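Local coordinates for beta-N-acetylhexosaminidase (Streptomyces plicatus, PDB 1JAK), which catalyses the removal of terminal beta-linked N-acetylhexosamine residues from glycans as a family 20 glycoside hydrolase, probably by substrate-assisted catalysis, at residues Ala158-Met163 and Lys187-His192; Tyr41-Gly46 and Thr72-Pro77; Ile203-Trp208 and Tyr228-Tyr233. All coordinates share one frame; numbering follows the deposited sequence.

Interaction 1 of 3, residues Ala158-Met163 and Lys187-His192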
loop_
_atom_site.group_PDB
_atom_site.type_symbol
_atom_site.label_atom_id
_atom_site.label_comp_id
_atom_site.label_asym_id
_atom_site.label_seq_id
_atom_site.Cartn_x
_atom_site.Cartn_y
_atom_site.Cartn_z
ATOM N N ALA A 158 -1.729 -9.031 9.173
ATOM C CA ALA A 158 -2.905 -8.830 8.332
ATOM C C ALA A 158 -2.977 -7.423 7.745
ATOM O O ALA A 158 -3.711 -7.189 6.786
ATOM C CB ALA A 158 -4.173 -9.127 9.123
ATOM N N TRP A 159 -2.238 -6.482 8.329
ATOM C CA TRP A 159 -2.234 -5.116 7.814
ATOM C C TRP A 159 -0.916 -4.872 7.087
ATOM O O TRP A 159 0.111 -4.632 7.710
ATOM C CB TRP A 159 -2.409 -4.096 8.950
ATOM C CG TRP A 159 -2.652 -2.700 8.441
ATOM C CD1 TRP A 159 -1.743 -1.876 7.835
ATOM C CD2 TRP A 159 -3.903 -1.998 8.422
ATOM N NE1 TRP A 159 -2.351 -0.711 7.437
ATOM C CE2 TRP A 159 -3.676 -0.758 7.783
ATOM C CE3 TRP A 159 -5.194 -2.298 8.879
ATOM C CZ2 TRP A 159 -4.694 0.185 7.588
ATOM C CZ3 TRP A 159 -6.208 -1.362 8.686
ATOM C CH2 TRP A 159 -5.950 -0.134 8.046
ATOM N N ARG A 160 -0.955 -4.957 5.761
ATOM C CA ARG A 160 0.227 -4.749 4.929
ATOM C C ARG A 160 -0.222 -3.723 3.896
ATOM O O ARG A 160 -0.781 -4.072 2.855
ATOM C CB ARG A 160 0.636 -6.074 4.264
ATOM C CG ARG A 160 0.782 -7.236 5.261
ATOM C CD ARG A 160 1.301 -8.510 4.599
ATOM N NE ARG A 160 0.487 -8.905 3.452
ATOM C CZ ARG A 160 -0.683 -9.532 3.531
ATOM N NH1 ARG A 160 -1.196 -9.856 4.711
ATOM N NH2 ARG A 160 -1.350 -9.824 2.421
ATOM N N SER A 161 0.023 -2.449 4.187
ATOM C CA SER A 161 -0.452 -1.398 3.300
ATOM C C SER A 161 0.558 -0.449 2.697
ATOM O O SER A 161 1.697 -0.332 3.147
ATOM C CB SER A 161 -1.510 -0.566 4.024
ATOM O OG SER A 161 -0.980 -0.044 5.226
ATOM N N ALA A 162 0.098 0.231 1.654
ATOM C CA ALA A 162 0.887 1.226 0.948
ATOM C C ALA A 162 -0.021 2.439 0.837
ATOM O O ALA A 162 -1.212 2.302 0.552
ATOM C CB ALA A 162 1.264 0.719 -0.442
ATOM N N MET A 163 0.521 3.624 1.085
ATOM C CA MET A 163 -0.287 4.829 0.982
ATOM C C MET A 163 0.187 5.693 -0.172
ATOM O O MET A 163 1.385 5.779 -0.442
ATOM C CB MET A 163 -0.196 5.670 2.264
ATOM C CG MET A 163 -1.105 6.901 2.235
ATOM S SD MET A 163 -0.547 8.254 3.311
ATOM C CE MET A 163 0.665 9.037 2.222
ATOM N N LYS A 187 2.292 -8.490 -2.486
ATOM C CA LYS A 187 1.282 -8.977 -1.563
ATOM C C LYS A 187 0.729 -7.990 -0.536
ATOM O O LYS A 187 0.242 -8.397 0.516
ATOM C CB LYS A 187 1.803 -10.244 -0.863
ATOM C CG LYS A 187 2.233 -11.348 -1.845
ATOM C CD LYS A 187 2.603 -12.641 -1.118
ATOM C CE LYS A 187 3.011 -13.758 -2.087
ATOM N NZ LYS A 187 4.362 -13.548 -2.692
ATOM N N TYR A 188 0.816 -6.696 -0.831
ATOM C CA TYR A 188 0.232 -5.695 0.058
ATOM C C TYR A 188 -1.260 -5.997 -0.038
ATOM O O TYR A 188 -1.719 -6.468 -1.080
ATOM C CB TYR A 188 0.485 -4.284 -0.478
ATOM C CG TYR A 188 1.831 -3.702 -0.124
ATOM C CD1 TYR A 188 2.050 -3.120 1.127
ATOM C CD2 TYR A 188 2.883 -3.717 -1.040
ATOM C CE1 TYR A 188 3.287 -2.563 1.454
ATOM C CE2 TYR A 188 4.124 -3.164 -0.723
ATOM C CZ TYR A 188 4.317 -2.587 0.527
ATOM O OH TYR A 188 5.532 -2.026 0.847
ATOM N N ASN A 189 -2.025 -5.736 1.020
ATOM C CA ASN A 189 -3.456 -6.007 0.958
ATOM C C ASN A 189 -4.339 -4.809 1.289
ATOM O O ASN A 189 -5.568 -4.916 1.317
ATOM C CB ASN A 189 -3.821 -7.210 1.845
ATOM C CG ASN A 189 -3.582 -6.960 3.323
ATOM O OD1 ASN A 189 -3.137 -5.883 3.733
ATOM N ND2 ASN A 189 -3.886 -7.965 4.136
ATOM N N LYS A 190 -3.716 -3.660 1.532
ATOM C CA LYS A 190 -4.475 -2.457 1.819
ATOM C C LYS A 190 -3.864 -1.277 1.086
ATOM O O LYS A 190 -2.644 -1.185 0.955
ATOM C CB LYS A 190 -4.523 -2.209 3.330
ATOM C CG LYS A 190 -5.394 -3.245 4.042
ATOM C CD LYS A 190 -5.305 -3.168 5.545
ATOM C CE LYS A 190 -6.266 -4.160 6.198
ATOM N NZ LYS A 190 -5.932 -5.593 5.931
ATOM N N LEU A 191 -4.724 -0.405 0.571
ATOM C CA LEU A 191 -4.283 0.789 -0.139
ATOM C C LEU A 191 -4.870 1.986 0.581
ATOM O O LEU A 191 -6.080 2.212 0.556
ATOM C CB LEU A 191 -4.764 0.786 -1.594
ATOM C CG LEU A 191 -4.364 2.036 -2.392
ATOM C CD1 LEU A 191 -2.864 2.007 -2.661
ATOM C CD2 LEU A 191 -5.137 2.096 -3.705
ATOM N N HIS A 192 -3.997 2.738 1.239
ATOM C CA HIS A 192 -4.377 3.930 1.985
ATOM C C HIS A 192 -4.278 5.120 1.026
ATOM O O HIS A 192 -3.225 5.373 0.447
ATOM C CB HIS A 192 -3.414 4.073 3.176
ATOM C CG HIS A 192 -3.572 5.334 3.973
ATOM N ND1 HIS A 192 -2.695 5.673 4.982
ATOM C CD2 HIS A 192 -4.462 6.351 3.892
ATOM C CE1 HIS A 192 -3.036 6.846 5.485
ATOM N NE2 HIS A 192 -4.105 7.280 4.841
#
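Lys190 lays its aliphatic chain across the indole of Trp159, with CD over the middle of the six-membered ring and 3.4 Å from its centroid. The chain runs extended until a bend at its last torsion (chi4 65°), which turns Lys190 NZ onto Ala158 O at 2.9 Å. Asn189 ND2 reaches the same oxygen from the opposite face of the carbonyl plane, so two donors grip one acceptor. The amide of Asn189 works at both ends: OD1 accepts from Arg160 N (3.1 Å), and ND2 also bonds Glu98. Arg160, bent at chi3 (-54°), brings NE and NH2 side-on to Lys187 O, which lies in the guanidinium plane; NH2 is 2.9 Å from it and forms a salt bridge with Glu98 as well. Farther along, Met163 and His192 lie side by side and point the same way. Met163 CG sits over the imidazole face, and Met163 SD is 3.8 Å from the centroid of the His192 ring, whose ND1 is hydrogen-bonded to Glu444 and NE2 to Glu250. On the other face of the sheet, Ala162 CB packs over the rim of the Tyr188 ring. Between the strands, Ala162 N donates to Lys190 O and His192 N to Ala162 O, and Arg160 O takes both Asn189 N and Lys190 N. The contact pairs the two parallel strands of the beta-alpha-beta unit 159-165, 173-184, 190-194 in the catalytic alpha/beta barrel.

Interaction 2 of 3, residues Tyr41-Gly46 and Thr72-Pro77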
loop_
_atom_site.group_PDB
_atom_site.type_symbol
_atom_site.label_atom_id
_atom_site.label_comp_id
_atom_site.label_asym_id
_atom_site.label_seq_id
_atom_site.Cartn_x
_atom_site.Cartn_y
_atom_site.Cartn_z
ATOM N N TYR A 41 9.074 -26.611 -14.137
ATOM C CA TYR A 41 7.957 -26.681 -15.061
ATOM C C TYR A 41 8.327 -25.693 -16.150
ATOM O O TYR A 41 9.049 -24.722 -15.898
ATOM C CB TYR A 41 6.644 -26.233 -14.416
ATOM C CG TYR A 41 5.507 -26.149 -15.416
ATOM C CD1 TYR A 41 5.078 -27.285 -16.107
ATOM C CD2 TYR A 41 4.882 -24.934 -15.699
ATOM C CE1 TYR A 41 4.057 -27.214 -17.055
ATOM C CE2 TYR A 41 3.860 -24.852 -16.647
ATOM C CZ TYR A 41 3.454 -25.995 -17.321
ATOM O OH TYR A 41 2.452 -25.923 -18.266
ATOM N N ARG A 42 7.843 -25.934 -17.359
ATOM C CA ARG A 42 8.131 -25.041 -18.463
ATOM C C ARG A 42 6.822 -24.728 -19.163
ATOM O O ARG A 42 6.144 -25.632 -19.650
ATOM C CB ARG A 42 9.088 -25.711 -19.450
ATOM C CG ARG A 42 9.671 -24.778 -20.493
ATOM C CD ARG A 42 10.228 -25.580 -21.656
ATOM N NE ARG A 42 11.185 -24.826 -22.457
ATOM C CZ ARG A 42 12.502 -24.883 -22.294
ATOM N NH1 ARG A 42 13.027 -25.660 -21.354
ATOM N NH2 ARG A 42 13.300 -24.172 -23.081
ATOM N N ILE A 43 6.445 -23.455 -19.192
ATOM C CA ILE A 43 5.214 -23.077 -19.870
ATOM C C ILE A 43 5.493 -23.135 -21.368
ATOM O O ILE A 43 6.492 -22.582 -21.836
ATOM C CB ILE A 43 4.780 -21.635 -19.516
ATOM C CG1 ILE A 43 4.643 -21.481 -17.999
ATOM C CG2 ILE A 43 3.457 -21.312 -20.199
ATOM C CD1 ILE A 43 4.218 -20.085 -17.564
ATOM N N THR A 44 4.634 -23.825 -22.114
ATOM C CA THR A 44 4.794 -23.911 -23.561
ATOM C C THR A 44 3.539 -23.354 -24.230
ATOM O O THR A 44 2.531 -23.113 -23.565
ATOM C CB THR A 44 5.076 -25.365 -24.031
ATOM O OG1 THR A 44 4.032 -26.238 -23.594
ATOM C CG2 THR A 44 6.409 -25.849 -23.470
ATOM N N ARG A 45 3.605 -23.148 -25.541
ATOM C CA ARG A 45 2.502 -22.565 -26.297
ATOM C C ARG A 45 1.105 -23.109 -26.022
ATOM O O ARG A 45 0.135 -22.354 -26.051
ATOM C CB ARG A 45 2.794 -22.651 -27.801
ATOM C CG ARG A 45 2.659 -24.040 -28.409
ATOM C CD ARG A 45 3.271 -24.085 -29.809
ATOM N NE ARG A 45 2.810 -22.991 -30.664
ATOM C CZ ARG A 45 1.573 -22.873 -31.141
ATOM N NH1 ARG A 45 0.654 -23.785 -30.850
ATOM N NH2 ARG A 45 1.255 -21.839 -31.909
ATOM N N GLY A 46 0.994 -24.404 -25.744
ATOM C CA GLY A 46 -0.319 -24.982 -25.505
ATOM C C GLY A 46 -0.789 -25.034 -24.063
ATOM O O GLY A 46 -1.811 -25.650 -23.765
ATOM N N THR A 72 4.749 -13.964 -23.513
ATOM C CA THR A 72 4.802 -15.321 -24.044
ATOM C C THR A 72 4.225 -15.368 -25.449
ATOM O O THR A 72 4.713 -16.108 -26.303
ATOM C CB THR A 72 3.987 -16.314 -23.191
ATOM O OG1 THR A 72 2.604 -15.928 -23.203
ATOM C CG2 THR A 72 4.505 -16.349 -21.758
ATOM N N GLY A 73 3.187 -14.571 -25.672
ATOM C CA GLY A 73 2.523 -14.553 -26.962
ATOM C C GLY A 73 1.550 -15.717 -27.049
ATOM O O GLY A 73 0.849 -15.873 -28.052
ATOM N N TYR A 74 1.508 -16.527 -25.991
ATOM C CA TYR A 74 0.632 -17.701 -25.924
ATOM C C TYR A 74 -0.837 -17.360 -25.694
ATOM O O TYR A 74 -1.165 -16.338 -25.095
ATOM C CB TYR A 74 1.063 -18.646 -24.795
ATOM C CG TYR A 74 2.479 -19.178 -24.860
ATOM C CD1 TYR A 74 3.195 -19.210 -26.059
ATOM C CD2 TYR A 74 3.085 -19.704 -23.720
ATOM C CE1 TYR A 74 4.478 -19.756 -26.115
ATOM C CE2 TYR A 74 4.361 -20.251 -23.766
ATOM C CZ TYR A 74 5.053 -20.276 -24.963
ATOM O OH TYR A 74 6.310 -20.829 -24.999
ATOM N N ARG A 75 -1.717 -18.250 -26.148
ATOM C CA ARG A 75 -3.156 -18.063 -25.990
ATOM C C ARG A 75 -3.536 -18.103 -24.511
ATOM O O ARG A 75 -4.286 -17.252 -24.031
ATOM C CB ARG A 75 -3.912 -19.162 -26.737
ATOM C CG ARG A 75 -5.423 -19.004 -26.690
ATOM C CD ARG A 75 -6.129 -20.262 -27.173
ATOM N NE ARG A 75 -7.579 -20.138 -27.052
ATOM C CZ ARG A 75 -8.426 -21.161 -27.100
ATOM N NH1 ARG A 75 -7.973 -22.397 -27.266
ATOM N NH2 ARG A 75 -9.729 -20.948 -26.975
ATOM N N LEU A 76 -3.021 -19.104 -23.803
ATOM C CA LEU A 76 -3.282 -19.274 -22.375
ATOM C C LEU A 76 -4.763 -19.184 -22.024
ATOM O O LEU A 76 -5.182 -18.315 -21.260
ATOM C CB LEU A 76 -2.501 -18.229 -21.575
ATOM C CG LEU A 76 -0.979 -18.390 -21.619
ATOM C CD1 LEU A 76 -0.315 -17.140 -21.067
ATOM C CD2 LEU A 76 -0.573 -19.620 -20.824
ATOM N N PRO A 77 -5.578 -20.094 -22.574
ATOM C CA PRO A 77 -7.013 -20.068 -22.282
ATOM C C PRO A 77 -7.287 -20.422 -20.822
ATOM O O PRO A 77 -6.567 -21.224 -20.227
ATOM C CB PRO A 77 -7.572 -21.111 -23.242
ATOM C CG PRO A 77 -6.471 -22.125 -23.287
ATOM C CD PRO A 77 -5.230 -21.263 -23.402
HETATM O O HOH W 1 -1.805 -21.441 -24.370
HETATM O O HOH W 2 -0.634 -20.638 -27.923
#
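Tyr74 lies flat against the backbone of Thr44 and Arg45, presenting a ring face to the peptide that joins them. Arg45 CA stands over the middle of the ring, 3.4 Å from its centroid and only 12° off the normal, a CH-pi contact made by the main chain. Over the same face, Thr44 C comes within 3.2 Å of Tyr74 CE2, so the peptide plane and the phenol are closely apposed. Arg45 CB extends this cover to Tyr74 CE1 at 3.7 Å, while the rest of the arginine turns away from the ring. At the rim the approach changes: Ile43 CG2 meets Tyr74 CE2 in the plane of the ring at 3.8 Å, placed there by a first torsion that sets this methyl anti to the backbone N. The opposite face of Tyr74 is backed by Thr72 CB, offset toward the rim, and the aromatic group is therefore sandwiched between its own segment and the partner. Thr72 OG1 also accepts from Tyr74 N at 3.1 Å, an ST turn that ties the base of the tyrosine to the residue behind its ring. No direct hydrogen bond joins the segments. Instead, Arg45 O receives one bond from each of two waters, which in turn accept from Leu76 N and Arg75 N. Trp144 meets the Tyr74 ring steeply, and Ile43 and Leu76 both touch Leu68 of helix 55-72; the contact joins segment 41-46, which lies on strand 41-42 and pairs there with strand 145-153, to the loop between that helix and strand 78-79.

Interaction 3 of 3, residues Ile203-Trp208 and Tyr228-Tyr233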
loop_
_atom_site.group_PDB
_atom_site.type_symbol
_atom_site.label_atom_id
_atom_site.label_comp_id
_atom_site.label_asym_id
_atom_site.label_seq_id
_atom_site.Cartn_x
_atom_site.Cartn_y
_atom_site.Cartn_z
ATOM N N ILE A 203 -11.921 14.376 -3.396
ATOM C CA ILE A 203 -13.106 13.533 -3.549
ATOM C C ILE A 203 -14.354 14.407 -3.551
ATOM O O ILE A 203 -14.543 15.235 -2.662
ATOM C CB ILE A 203 -13.205 12.460 -2.428
ATOM C CG1 ILE A 203 -14.469 11.615 -2.621
ATOM C CG2 ILE A 203 -13.204 13.119 -1.058
ATOM C CD1 ILE A 203 -14.492 10.819 -3.920
ATOM N N ALA A 204 -15.196 14.237 -4.565
ATOM C CA ALA A 204 -16.413 15.033 -4.672
ATOM C C ALA A 204 -17.405 14.721 -3.556
ATOM O O ALA A 204 -17.757 13.566 -3.323
ATOM C CB ALA A 204 -17.071 14.809 -6.037
ATOM N N ILE A 205 -17.839 15.770 -2.861
ATOM C CA ILE A 205 -18.808 15.654 -1.769
ATOM C C ILE A 205 -20.033 16.458 -2.214
ATOM O O ILE A 205 -19.952 17.675 -2.368
ATOM C CB ILE A 205 -18.241 16.265 -0.460
ATOM C CG1 ILE A 205 -16.947 15.545 -0.060
ATOM C CG2 ILE A 205 -19.274 16.172 0.654
ATOM C CD1 ILE A 205 -17.117 14.059 0.208
ATOM N N ASP A 206 -21.161 15.783 -2.426
ATOM C CA ASP A 206 -22.376 16.456 -2.890
ATOM C C ASP A 206 -22.885 17.569 -1.981
ATOM O O ASP A 206 -23.338 18.613 -2.460
ATOM C CB ASP A 206 -23.511 15.448 -3.102
ATOM C CG ASP A 206 -23.209 14.432 -4.191
ATOM O OD1 ASP A 206 -22.520 14.785 -5.171
ATOM O OD2 ASP A 206 -23.680 13.281 -4.071
ATOM N N SER A 207 -22.827 17.343 -0.674
ATOM C CA SER A 207 -23.312 18.330 0.286
ATOM C C SER A 207 -22.465 19.599 0.362
ATOM O O SER A 207 -22.946 20.645 0.805
ATOM C CB SER A 207 -23.444 17.688 1.671
ATOM O OG SER A 207 -22.285 16.955 2.021
ATOM N N TRP A 208 -21.211 19.506 -0.075
ATOM C CA TRP A 208 -20.294 20.648 -0.084
ATOM C C TRP A 208 -19.547 20.627 -1.420
ATOM O O TRP A 208 -18.356 20.318 -1.473
ATOM C CB TRP A 208 -19.294 20.543 1.075
ATOM C CG TRP A 208 -19.938 20.513 2.435
ATOM C CD1 TRP A 208 -20.647 19.485 2.984
ATOM C CD2 TRP A 208 -19.970 21.579 3.393
ATOM N NE1 TRP A 208 -21.123 19.843 4.224
ATOM C CE2 TRP A 208 -20.722 21.124 4.499
ATOM C CE3 TRP A 208 -19.439 22.877 3.423
ATOM C CZ2 TRP A 208 -20.956 21.921 5.629
ATOM C CZ3 TRP A 208 -19.671 23.672 4.547
ATOM C CH2 TRP A 208 -20.425 23.188 5.634
ATOM N N TYR A 228 -11.469 13.203 -7.724
ATOM C CA TYR A 228 -12.223 12.066 -8.219
ATOM C C TYR A 228 -13.704 12.287 -8.025
ATOM O O TYR A 228 -14.136 12.730 -6.965
ATOM C CB TYR A 228 -11.874 10.783 -7.465
ATOM C CG TYR A 228 -10.408 10.490 -7.369
ATOM C CD1 TYR A 228 -9.629 10.352 -8.512
ATOM C CD2 TYR A 228 -9.792 10.358 -6.125
ATOM C CE1 TYR A 228 -8.271 10.091 -8.421
ATOM C CE2 TYR A 228 -8.436 10.099 -6.024
ATOM C CZ TYR A 228 -7.681 9.970 -7.174
ATOM O OH TYR A 228 -6.332 9.749 -7.071
ATOM N N THR A 229 -14.477 11.974 -9.055
ATOM C CA THR A 229 -15.922 12.045 -8.945
ATOM C C THR A 229 -16.228 10.783 -8.142
ATOM O O THR A 229 -15.351 9.935 -7.965
ATOM C CB THR A 229 -16.605 11.905 -10.314
ATOM O OG1 THR A 229 -16.131 10.715 -10.960
ATOM C CG2 THR A 229 -16.314 13.107 -11.190
ATOM N N LYS A 230 -17.456 10.651 -7.656
ATOM C CA LYS A 230 -17.839 9.460 -6.906
ATOM C C LYS A 230 -17.598 8.232 -7.788
ATOM O O LYS A 230 -17.105 7.205 -7.320
ATOM C CB LYS A 230 -19.321 9.517 -6.537
ATOM C CG LYS A 230 -19.758 10.768 -5.803
ATOM C CD LYS A 230 -19.452 10.693 -4.331
ATOM C CE LYS A 230 -20.220 11.759 -3.562
ATOM N NZ LYS A 230 -19.895 11.706 -2.115
ATOM N N ALA A 231 -17.951 8.348 -9.068
ATOM C CA ALA A 231 -17.781 7.245 -10.012
ATOM C C ALA A 231 -16.316 6.848 -10.163
ATOM O O ALA A 231 -15.987 5.662 -10.169
ATOM C CB ALA A 231 -18.357 7.626 -11.373
ATOM N N GLU A 232 -15.439 7.837 -10.303
ATOM C CA GLU A 232 -14.015 7.546 -10.440
ATOM C C GLU A 232 -13.503 6.854 -9.192
ATOM O O GLU A 232 -12.727 5.904 -9.273
ATOM C CB GLU A 232 -13.210 8.825 -10.668
ATOM C CG GLU A 232 -13.298 9.365 -12.080
ATOM C CD GLU A 232 -12.481 10.621 -12.258
ATOM O OE1 GLU A 232 -12.778 11.612 -11.566
ATOM O OE2 GLU A 232 -11.545 10.613 -13.087
ATOM N N TYR A 233 -13.937 7.336 -8.031
ATOM C CA TYR A 233 -13.502 6.738 -6.780
ATOM C C TYR A 233 -13.969 5.287 -6.703
ATOM O O TYR A 233 -13.217 4.406 -6.284
ATOM C CB TYR A 233 -14.051 7.510 -5.583
ATOM C CG TYR A 233 -13.464 7.020 -4.288
ATOM C CD1 TYR A 233 -12.136 7.292 -3.965
ATOM C CD2 TYR A 233 -14.210 6.231 -3.413
ATOM C CE1 TYR A 233 -11.561 6.791 -2.811
ATOM C CE2 TYR A 233 -13.639 5.719 -2.247
ATOM C CZ TYR A 233 -12.312 6.006 -1.959
ATOM O OH TYR A 233 -11.726 5.505 -0.824
#
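Ile203 drives its CD1 methyl into the start of helix 230-242, where it lies 3.7 Å from Tyr233 CB and 3.6 Å from Tyr228 O. With CG1 anti to the backbone N (chi1 179°), the branch reaches the other segment, and Tyr233 continues inward onto Val247 and Pro249 of strand 246-250. Next to this apolar core, Ala204 N donates to Tyr228 O at 3.0 Å, nearly in line with the carbonyl, and makes a single backbone bridge. Ala204 CB lies more loosely beside Thr229 CA, at the margin.

Lys230, kinked at chi2 (-82°), reaches along to the carbonyl of Ala204 and packs CD and CE on its oxygen. Looseness begins at the polar tip: the hydrogen bond from NZ to Ala204 O is weak, and exposed Asp206 OD2 is 4.5 Å from Lys230 NZ, beyond a salt bridge. Thr229 and Glu232 form a capping box, OG1 accepting from Glu232 N and OE1 from Thr229 N, which secures the helix end itself. The chemistry suggests that one backbone bond and apolar packing hold the helix start against the loop, whereas the lysine charge is probably met mainly by its salt bridge to Glu304, which also accepts from Asp206 N and so serves both segments.

Overall arrangement
The three contacts follow one another along the chain in the order interaction 2, interaction 1, interaction 3, with no overlap in sequence. Interaction 2 belongs to the N-terminal family 20 domain, with its centre about 32 Å from that of interaction 1 and about 43 Å from that of interaction 3. The other two share the catalytic barrel: their centres are about 23 Å apart and their nearest atoms about 7 Å. Interaction 1 joins adjacent strands, its centre about 4 Å from the centre of the molecule and the Met163 side chain about 7 Å from the bound inhibitor, while interaction 3 binds a loop following strand 190-194 to the helix preceding strand 246-250. The contacts thus sample barrel core, barrel periphery and domain 2, none touching another.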